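Local coordinates for A rubisco-like protein (Burkholderia fungorum, PDB 3NWR) that belongs to the rubisco large-chain family and is classed as a lyase, although its own reaction probably differs from carbon dioxide fixation, at residues I168-N171 with V172-A176; A206-A209 with E210-A214; S268-Q271 with S272-R275. All coordinates share one frame; numbering follows the deposited sequence.

Overall arrangement
All three contacts are local and lie in the catalytic domain. Interactions 1 and 2 are neighbours, both partly buried, with Leu174 O 3.3 Å from Ala206 CB. Interaction 1 is an irregular loop held by a water and by proline-leucine packing, and it leads into helix 176-189. Interaction 2 packs on that helix. It is a helix start, where an arginine holds the chain just ahead of it. Interaction 3 stands apart, its centre about 27 Å from that of interaction 1. It is a buried piece of helix, about two turns long and rich in charge, that meets the second subunit. Interaction 1 also reaches that subunit. Interactions 2 and 3 both touch helix 240-252.

Interaction 1 (I168-N171 with V172-A176)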
loop_
_atom_site.group_PDB
_atom_site.type_symbol
_atom_site.label_atom_id
_atom_site.label_comp_id
_atom_site.label_asym_id
_atom_site.label_seq_id
_atom_site.Cartn_x
_atom_site.Cartn_y
_atom_site.Cartn_z
ATOM N N ILE A 168 -1.578 -24.575 -2.960
ATOM C CA ILE A 168 -2.857 -25.268 -3.005
ATOM C C ILE A 168 -3.730 -24.737 -4.148
ATOM O O ILE A 168 -4.016 -23.541 -4.221
ATOM C CB ILE A 168 -3.585 -25.123 -1.650
ATOM C CG1 ILE A 168 -2.821 -25.890 -0.565
ATOM C CG2 ILE A 168 -5.024 -25.635 -1.752
ATOM C CD1 ILE A 168 -3.227 -25.519 0.854
ATOM N N LYS A 169 -4.129 -25.641 -5.044
ATOM C CA LYS A 169 -4.985 -25.328 -6.190
ATOM C C LYS A 169 -6.194 -26.256 -6.163
ATOM O O LYS A 169 -6.059 -27.431 -5.819
ATOM C CB LYS A 169 -4.222 -25.578 -7.494
ATOM C CG LYS A 169 -3.039 -24.659 -7.740
ATOM C CD LYS A 169 -3.509 -23.302 -8.226
ATOM C CE LYS A 169 -2.345 -22.374 -8.500
ATOM N NZ LYS A 169 -2.825 -21.063 -9.012
ATOM N N PRO A 170 -7.384 -25.749 -6.528
ATOM C CA PRO A 170 -7.700 -24.372 -6.937
ATOM C C PRO A 170 -7.401 -23.362 -5.836
ATOM O O PRO A 170 -7.383 -23.726 -4.655
ATOM C CB PRO A 170 -9.208 -24.421 -7.197
ATOM C CG PRO A 170 -9.690 -25.554 -6.363
ATOM C CD PRO A 170 -8.597 -26.580 -6.454
ATOM N N ASN A 171 -7.182 -22.109 -6.231
ATOM C CA ASN A 171 -6.752 -21.062 -5.300
ATOM C C ASN A 171 -7.693 -20.925 -4.124
ATOM O O ASN A 171 -7.270 -20.701 -2.991
ATOM C CB ASN A 171 -6.676 -19.706 -6.010
ATOM C CG ASN A 171 -5.643 -19.673 -7.118
ATOM O OD1 ASN A 171 -4.681 -20.440 -7.115
ATOM N ND2 ASN A 171 -5.832 -18.762 -8.070
ATOM N N VAL A 172 -8.983 -21.025 -4.415
ATOM C CA VAL A 172 -10.015 -20.897 -3.400
ATOM C C VAL A 172 -11.226 -21.686 -3.892
ATOM O O VAL A 172 -11.434 -21.813 -5.098
ATOM C CB VAL A 172 -10.364 -19.399 -3.134
ATOM C CG1 VAL A 172 -10.993 -18.725 -4.378
ATOM C CG2 VAL A 172 -11.259 -19.265 -1.914
ATOM N N GLY A 173 -12.002 -22.246 -2.973
ATOM C CA GLY A 173 -13.206 -22.964 -3.367
ATOM C C GLY A 173 -13.314 -24.376 -2.824
ATOM O O GLY A 173 -14.419 -24.909 -2.698
ATOM N N LEU A 174 -12.178 -25.004 -2.531
ATOM C CA LEU A 174 -12.196 -26.299 -1.857
ATOM C C LEU A 174 -12.758 -26.173 -0.453
ATOM O O LEU A 174 -12.602 -25.147 0.210
ATOM C CB LEU A 174 -10.793 -26.898 -1.765
ATOM C CG LEU A 174 -10.047 -27.237 -3.057
ATOM C CD1 LEU A 174 -8.671 -27.785 -2.721
ATOM C CD2 LEU A 174 -10.829 -28.233 -3.906
ATOM N N SER A 175 -13.406 -27.232 0.015
ATOM C CA SER A 175 -13.819 -27.288 1.410
ATOM C C SER A 175 -12.600 -27.541 2.296
ATOM O O SER A 175 -11.513 -27.853 1.798
ATOM C CB SER A 175 -14.824 -28.421 1.609
ATOM O OG SER A 175 -14.176 -29.672 1.472
ATOM N N ALA A 176 -12.781 -27.434 3.609
ATOM C CA ALA A 176 -11.687 -27.724 4.525
ATOM C C ALA A 176 -11.222 -29.165 4.355
ATOM O O ALA A 176 -10.028 -29.431 4.305
ATOM C CB ALA A 176 -12.091 -27.449 5.973
HETATM O O HOH W 1 -9.372 -23.966 -2.590
#
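One water bridges the turn between Pro170 and Leu174. It donates to Pro170 O at 2.9 Å and accepts from Leu174 N at 3.0 Å. This joins the two sides of the loop where their backbones do not bond directly. On the flank of the bridge, Leu174 crosses the Pro170 ring at about a right angle. Leu174 CG is 3.7 Å from Pro170 CG, and both methyl groups touch Pro170 CD. Leu174 is placed there by its first torsion (-63°), which sets CG beside the backbone N. Leu174 CD1 also lies 4.3 Å from Ile168 CG2. The cis peptide bond before Pro170 is part of this turn.

The segment lies in the loop that leads from strand 163-165, the first of the catalytic barrel, into helix 176-189. Ser175 is the N-cap of that helix, and its side chain caps a backbone N just beyond. Glu178 bonds back to Ser175 N, as in a capping box. Gly173 takes a positive phi (127°), a backbone conformation open mainly to glycine.

Lys169 NZ donates to Asn171 OD1 at 2.7 Å, in the carbonyl plane and on a lone pair. Asn171 ND2 makes a weak hydrogen bond to Ser39 O of the second subunit. Val172 O is buried without a partner.

Interaction 2 (A206-A209 with E210-A214)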
loop_
_atom_site.group_PDB
_atom_site.type_symbol
_atom_site.label_atom_id
_atom_site.label_comp_id
_atom_site.label_asym_id
_atom_site.label_seq_id
_atom_site.Cartn_x
_atom_site.Cartn_y
_atom_site.Cartn_z
ATOM N N ALA A 206 -14.090 -22.685 3.176
ATOM C CA ALA A 206 -13.140 -23.368 4.039
ATOM C C ALA A 206 -12.591 -22.359 5.030
ATOM O O ALA A 206 -11.454 -21.908 4.899
ATOM C CB ALA A 206 -12.011 -23.978 3.216
ATOM N N PRO A 207 -13.405 -21.991 6.028
ATOM C CA PRO A 207 -13.005 -20.974 6.998
ATOM C C PRO A 207 -11.674 -21.330 7.632
ATOM O O PRO A 207 -11.358 -22.502 7.841
ATOM C CB PRO A 207 -14.131 -21.015 8.038
ATOM C CG PRO A 207 -15.313 -21.512 7.267
ATOM C CD PRO A 207 -14.752 -22.521 6.306
ATOM N N LEU A 208 -10.904 -20.296 7.928
ATOM C CA LEU A 208 -9.565 -20.443 8.458
ATOM C C LEU A 208 -9.502 -21.479 9.573
ATOM O O LEU A 208 -8.666 -22.388 9.539
ATOM C CB LEU A 208 -9.072 -19.084 8.941
ATOM C CG LEU A 208 -7.614 -18.901 9.356
ATOM C CD1 LEU A 208 -7.353 -19.510 10.729
ATOM C CD2 LEU A 208 -6.678 -19.458 8.297
ATOM N N ALA A 209 -10.392 -21.362 10.554
ATOM C CA ALA A 209 -10.363 -22.263 11.700
ATOM C C ALA A 209 -10.488 -23.732 11.282
ATOM O O ALA A 209 -9.648 -24.557 11.648
ATOM C CB ALA A 209 -11.437 -21.890 12.706
ATOM N N GLU A 210 -11.519 -24.050 10.502
ATOM C CA GLU A 210 -11.726 -25.418 10.032
ATOM C C GLU A 210 -10.575 -25.892 9.152
ATOM O O GLU A 210 -10.144 -27.036 9.247
ATOM C CB GLU A 210 -13.018 -25.527 9.223
ATOM C CG GLU A 210 -14.285 -25.176 9.973
ATOM C CD GLU A 210 -15.508 -25.266 9.078
ATOM O OE1 GLU A 210 -15.489 -26.074 8.121
ATOM O OE2 GLU A 210 -16.484 -24.530 9.328
ATOM N N ARG A 211 -10.094 -25.011 8.283
ATOM C CA ARG A 211 -9.037 -25.381 7.358
ATOM C C ARG A 211 -7.741 -25.712 8.099
ATOM O O ARG A 211 -7.087 -26.709 7.792
ATOM C CB ARG A 211 -8.816 -24.262 6.332
ATOM C CG ARG A 211 -7.936 -24.666 5.161
ATOM C CD ARG A 211 -7.937 -23.617 4.059
ATOM N NE ARG A 211 -7.042 -22.495 4.332
ATOM C CZ ARG A 211 -7.438 -21.288 4.727
ATOM N NH1 ARG A 211 -8.728 -21.034 4.941
ATOM N NH2 ARG A 211 -6.536 -20.332 4.930
ATOM N N VAL A 212 -7.374 -24.884 9.074
ATOM C CA VAL A 212 -6.156 -25.127 9.843
ATOM C C VAL A 212 -6.241 -26.453 10.589
ATOM O O VAL A 212 -5.307 -27.251 10.551
ATOM C CB VAL A 212 -5.856 -23.987 10.840
ATOM C CG1 VAL A 212 -4.724 -24.381 11.783
ATOM C CG2 VAL A 212 -5.501 -22.699 10.090
ATOM N N ARG A 213 -7.362 -26.680 11.270
ATOM C CA ARG A 213 -7.535 -27.932 12.004
ATOM C C ARG A 213 -7.476 -29.170 11.101
ATOM O O ARG A 213 -6.779 -30.140 11.413
ATOM C CB ARG A 213 -8.835 -27.908 12.812
ATOM C CG ARG A 213 -8.870 -26.853 13.894
ATOM C CD ARG A 213 -10.175 -26.947 14.672
ATOM N NE ARG A 213 -10.121 -26.164 15.901
ATOM C CZ ARG A 213 -10.664 -24.961 16.041
ATOM N NH1 ARG A 213 -11.308 -24.407 15.029
ATOM N NH2 ARG A 213 -10.569 -24.315 17.195
ATOM N N ALA A 214 -8.186 -29.143 9.977
ATOM C CA ALA A 214 -8.206 -30.303 9.086
ATOM C C ALA A 214 -6.850 -30.542 8.443
ATOM O O ALA A 214 -6.355 -31.665 8.409
ATOM C CB ALA A 214 -9.270 -30.149 8.015
#
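Arg211 leaves the helix with CG anti to its backbone N (chi1 -168°) and then bends at chi3 (81°). The bend carries its guanidinium back to Ala206, just ahead of the helix. There NH1 of Arg211 donates to Ala206 O at 2.9 Å. The oxygen sits at the edge of the guanidinium, in its plane, but the N-H points only loosely at it (136°). The same guanidinium has further partners. NH1 also reaches Ala201 O, and NH2 forms a salt bridge with Asp196. Ala206 O, Ala201 O and Asp196 together hold this flat end. Arg211 thus holds the residue next to carboxylated Lys195, whose counterpart in rubisco binds magnesium.

Pro207 is the N-cap, and the regular helical bonds begin with it. Arg211 N donates to Pro207 O at 2.8 Å, and Val212 N to Leu208 O at the same length. Arg213 N bonds to Ala209 O at 3.1 Å.

The side chains follow the helical spacing. Leu208 and Val212 lie side by side and point the same way, with Leu208 CD1 3.7 Å from Val212 CG2. The other Leu208 methyl, CD2, lies 3.5 Å from NH2 of Arg211. Glu210 runs extended beyond CG, and its OE2 comes to 3.8 Å from Pro207 CG. Arg213 is also extended, which brings its NH1 to 3.4 Å from Ala209 CB.

These are the first two turns of helix 208-226, one of the helices outside the barrel. Glu210, Arg211 and Ala214 touch helix 176-189, while Leu208, Ala209, Val212 and Arg213 touch helix 240-252.

Interaction 3 (S268-Q271 with S272-R275); sequences SAIQ and SLRR
Gln271 O lies over one face of the Arg275 guanidinium. Ser272 CA lies on the same side, 3.6 Å from the guanidinium plane and offset toward its rim. One face of the group is thus laid over the backbone of its own helix. The Gln271 amide is turned 67° from the guanidinium, so the two do not stack. A water joins them instead. It accepts from Gln271 NE2 at 2.8 Å and from Arg275 NH1 at 3.1 Å. Gln271 CG lies 3.8 Å from Arg275 NH1. CG of Gln271 is anti to the backbone N (chi1 -177°) and the chain runs extended beyond it, while Arg275 bends at chi3 (-53°) and folds its end back toward Gln271.

The backbone is that of helix 267-276. Leu273 N donates to Ala269 O at 2.9 Å, and Arg274 N to Ile270 O at 2.8 Å. The bonds from Ser272 N to Ser268 O and from Arg275 N to Gln271 O are weak. Ile270 and Leu273 make a loose apolar pair, CD1 to CD2 at 4.4 Å.

Arg274 takes another course. It bends at chi2 and chi3 and leads away to a salt bridge with Asp314 and to backbone oxygens that include Leu279 O.

On the second subunit, Ser272 OG bonds to Asp239 and Ser268 OG to Asp238 O. The polar groups thus divide the work: Arg274 ties the helix to its own domain, whereas Arg275 and the two serines bind the partner subunit. The charge of Arg275, at the subunit interface, is probably balanced by its salt bridges to Asp239 and Asp241 of the second subunit.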
loop_
_atom_site.group_PDB
_atom_site.type_symbol
_atom_site.label_atom_id
_atom_site.label_comp_id
_atom_site.label_asym_id
_atom_site.label_seq_id
_atom_site.Cartn_x
_atom_site.Cartn_y
_atom_site.Cartn_z
ATOM N N SER A 268 1.898 -1.369 10.169
ATOM C CA SER A 268 1.417 -1.271 11.549
ATOM C C SER A 268 0.920 -2.610 12.073
ATOM O O SER A 268 1.214 -3.000 13.215
ATOM C CB SER A 268 0.285 -0.237 11.639
ATOM O OG SER A 268 0.771 1.039 11.287
ATOM N N ALA A 269 0.151 -3.313 11.252
ATOM C CA ALA A 269 -0.385 -4.612 11.648
ATOM C C ALA A 269 0.703 -5.673 11.705
ATOM O O ALA A 269 0.764 -6.466 12.654
ATOM C CB ALA A 269 -1.491 -5.058 10.695
ATOM N N ILE A 270 1.555 -5.711 10.687
ATOM C CA ILE A 270 2.543 -6.782 10.636
ATOM C C ILE A 270 3.578 -6.678 11.751
ATOM O O ILE A 270 3.957 -7.698 12.341
ATOM C CB ILE A 270 3.205 -6.889 9.249
ATOM C CG1 ILE A 270 2.157 -7.216 8.172
ATOM C CG2 ILE A 270 4.330 -7.926 9.273
ATOM C CD1 ILE A 270 1.369 -8.510 8.386
ATOM N N GLN A 271 4.028 -5.466 12.065
ATOM C CA GLN A 271 4.994 -5.316 13.149
ATOM C C GLN A 271 4.383 -5.795 14.467
ATOM O O GLN A 271 5.044 -6.480 15.255
ATOM C CB GLN A 271 5.521 -3.880 13.255
ATOM C CG GLN A 271 6.581 -3.757 14.336
ATOM C CD GLN A 271 7.258 -2.407 14.394
ATOM O OE1 GLN A 271 6.960 -1.499 13.612
ATOM N NE2 GLN A 271 8.188 -2.270 15.328
ATOM N N SER A 272 3.112 -5.473 14.695
ATOM C CA SER A 272 2.452 -5.922 15.915
ATOM C C SER A 272 2.288 -7.446 15.933
ATOM O O SER A 272 2.547 -8.086 16.949
ATOM C CB SER A 272 1.104 -5.224 16.096
ATOM O OG SER A 272 1.309 -3.867 16.456
ATOM N N LEU A 273 1.881 -8.022 14.805
ATOM C CA LEU A 273 1.720 -9.469 14.701
ATOM C C LEU A 273 3.047 -10.158 14.967
ATOM O O LEU A 273 3.098 -11.182 15.638
ATOM C CB LEU A 273 1.216 -9.854 13.314
ATOM C CG LEU A 273 1.157 -11.347 12.993
ATOM C CD1 LEU A 273 0.148 -12.056 13.912
ATOM C CD2 LEU A 273 0.785 -11.527 11.532
ATOM N N ARG A 274 4.123 -9.595 14.425
ATOM C CA ARG A 274 5.461 -10.168 14.591
ATOM C C ARG A 274 5.829 -10.336 16.054
ATOM O O ARG A 274 6.486 -11.322 16.425
ATOM C CB ARG A 274 6.500 -9.275 13.912
ATOM C CG ARG A 274 7.955 -9.547 14.321
ATOM C CD ARG A 274 8.559 -10.746 13.565
ATOM N NE ARG A 274 7.986 -12.024 13.985
ATOM C CZ ARG A 274 8.241 -13.205 13.420
ATOM N NH1 ARG A 274 9.076 -13.325 12.374
ATOM N NH2 ARG A 274 7.656 -14.279 13.928
ATOM N N ARG A 275 5.430 -9.377 16.884
ATOM C CA ARG A 275 5.794 -9.421 18.295
ATOM C C ARG A 275 5.048 -10.497 19.077
ATOM O O ARG A 275 5.514 -10.936 20.127
ATOM C CB ARG A 275 5.578 -8.061 18.954
ATOM C CG ARG A 275 6.618 -7.020 18.595
ATOM C CD ARG A 275 6.592 -5.881 19.613
ATOM N NE ARG A 275 5.243 -5.349 19.741
ATOM C CZ ARG A 275 4.729 -4.442 18.920
ATOM N NH1 ARG A 275 5.465 -3.958 17.925
ATOM N NH2 ARG A 275 3.486 -4.022 19.095
HETATM O O HOH W 2 8.506 -3.716 17.690
#